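PDB 3HG9: PilM from Pseudomonas aeruginosa, which probably takes part in type IV pilus biogenesis, perhaps for plasmid conjugation. Local coordinates for the interface of chains A and B. Residues are numbered along the deposited sequence; one frame, centred on the assembly and turned at random. Chains: chain A/B, PilM.

The interface of chains A and B. Residues chain A 78-79, 82; chain B 90, 100-102.
A:Asp82, on the short helix 77-84, meets B:Arg102 tip to tip, and their salt bridge illustrates how an acid on a helix can meet basic side chains of the partner chain. The carboxylate oxygen OD1 of A:Asp82 accepts a hydrogen bond from the guanidinium nitrogen NH2 of B:Arg102 at 2.7 Å, on its syn lone pair. The bond is bent, 142° at the hydrogen, and the acceptor lies somewhat out of the guanidinium plane. OD2 of A:Asp82 is 2.8 Å from NH2 of B:Arg102, but no hydrogen of that nitrogen is aimed at it, so it is not a second hydrogen bond. With carboxylate and guanidinium planes turned 73° apart, the pair is far from the coplanar, two-pronged form that an aspartate and an arginine can adopt. A:Asp82 has CG anti to its backbone N (chi1 -169°), which carries the carboxylate away from the helix toward chain B, while B:Arg102 folds at chi2 and chi3 to bring its tip to the acid.

A second arginine adds charge without a direct ionic contact. B:Arg101, in the loop following strand 97-100, runs alongside A:Asp82; its NE stays 4.1 Å from OD1 of A:Asp82, where its charge may still favour the ionised acid. The guanidinium continues to the helix, NH2 of B:Arg101 lying 3.3 Å from the methyl CB of A:Ala79. A:Ala78, one residue earlier, adds a little more surface beside this tip.

Apolar packing comes from strand 88-94 of chain B. There B:Val90 places methyl CG2 against the helix, 3.3 Å from CA of A:Asp82, and the same methyl also touches the carboxylate.

The whole interface is two-fold symmetric, so this patch recurs with the chains exchanged; the pair may or may not be the biological dimer. Beside the salt bridge, the hydroxyl OG1 of B:Thr100 stands 3.7 Å from OD1 of A:Asp82, too far for a hydrogen bond.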
loop_
_atom_site.group_PDB
_atom_site.type_symbol
_atom_site.label_atom_id
_atom_site.label_comp_id
_atom_site.label_asym_id
_atom_site.label_seq_id
_atom_site.Cartn_x
_atom_site.Cartn_y
_atom_site.Cartn_z
ATOM N N ALA A 78 8.860 -14.691 -0.464
ATOM C CA ALA A 78 7.534 -14.163 0.009
ATOM C C ALA A 78 7.709 -13.304 1.211
ATOM O O ALA A 78 7.240 -12.164 1.227
ATOM C CB ALA A 78 6.568 -15.276 0.341
ATOM N N ALA A 79 8.406 -13.871 2.193
ATOM C CA ALA A 79 8.819 -13.216 3.429
ATOM C C ALA A 79 9.742 -12.040 3.183
ATOM O O ALA A 79 9.478 -10.907 3.670
ATOM C CB ALA A 79 9.491 -14.213 4.345
ATOM N N ASP A 82 7.767 -9.086 1.626
ATOM C CA ASP A 82 6.674 -8.555 2.387
ATOM C C ASP A 82 7.356 -7.607 3.396
ATOM O O ASP A 82 7.018 -6.418 3.535
ATOM C CB ASP A 82 5.949 -9.792 2.989
ATOM C CG ASP A 82 4.614 -9.463 3.616
ATOM O OD1 ASP A 82 3.526 -10.004 3.145
ATOM O OD2 ASP A 82 4.678 -8.679 4.604
ATOM N N VAL B 90 1.907 -6.980 -1.269
ATOM C CA VAL B 90 2.715 -8.049 -1.826
ATOM C C VAL B 90 2.052 -9.325 -1.382
ATOM O O VAL B 90 1.381 -9.329 -0.351
ATOM C CB VAL B 90 4.200 -8.022 -1.335
ATOM C CG1 VAL B 90 4.876 -6.664 -1.634
ATOM C CG2 VAL B 90 4.313 -8.373 0.118
ATOM N N THR B 100 -1.714 -12.431 1.087
ATOM C CA THR B 100 -0.721 -11.800 1.987
ATOM C C THR B 100 -0.908 -12.067 3.476
ATOM O O THR B 100 -1.821 -11.499 4.098
ATOM C CB THR B 100 -0.628 -10.281 1.809
ATOM O OG1 THR B 100 -0.159 -9.701 3.040
ATOM C CG2 THR B 100 -1.990 -9.672 1.445
ATOM N N ARG B 101 -0.011 -12.875 4.046
ATOM C CA ARG B 101 -0.072 -13.253 5.480
ATOM C C ARG B 101 -0.002 -12.090 6.508
ATOM O O ARG B 101 0.905 -12.069 7.362
ATOM C CB ARG B 101 1.033 -14.269 5.818
ATOM C CG ARG B 101 2.293 -13.626 6.479
ATOM C CD ARG B 101 3.121 -12.808 5.479
ATOM N NE ARG B 101 4.151 -13.655 4.882
ATOM C CZ ARG B 101 5.399 -13.793 5.345
ATOM N NH1 ARG B 101 5.813 -13.097 6.419
ATOM N NH2 ARG B 101 6.238 -14.627 4.717
ATOM N N ARG B 102 -0.910 -11.114 6.384
ATOM C CA ARG B 102 -1.359 -10.256 7.512
ATOM C C ARG B 102 -2.765 -9.761 7.211
ATOM O O ARG B 102 -3.535 -9.398 8.132
ATOM C CB ARG B 102 -0.448 -9.051 7.785
ATOM C CG ARG B 102 0.723 -9.305 8.756
ATOM C CD ARG B 102 2.008 -8.625 8.266
ATOM N NE ARG B 102 2.162 -8.878 6.841
ATOM C CZ ARG B 102 1.705 -8.072 5.876
ATOM N NH1 ARG B 102 1.094 -6.927 6.173
ATOM N NH2 ARG B 102 1.847 -8.414 4.596
#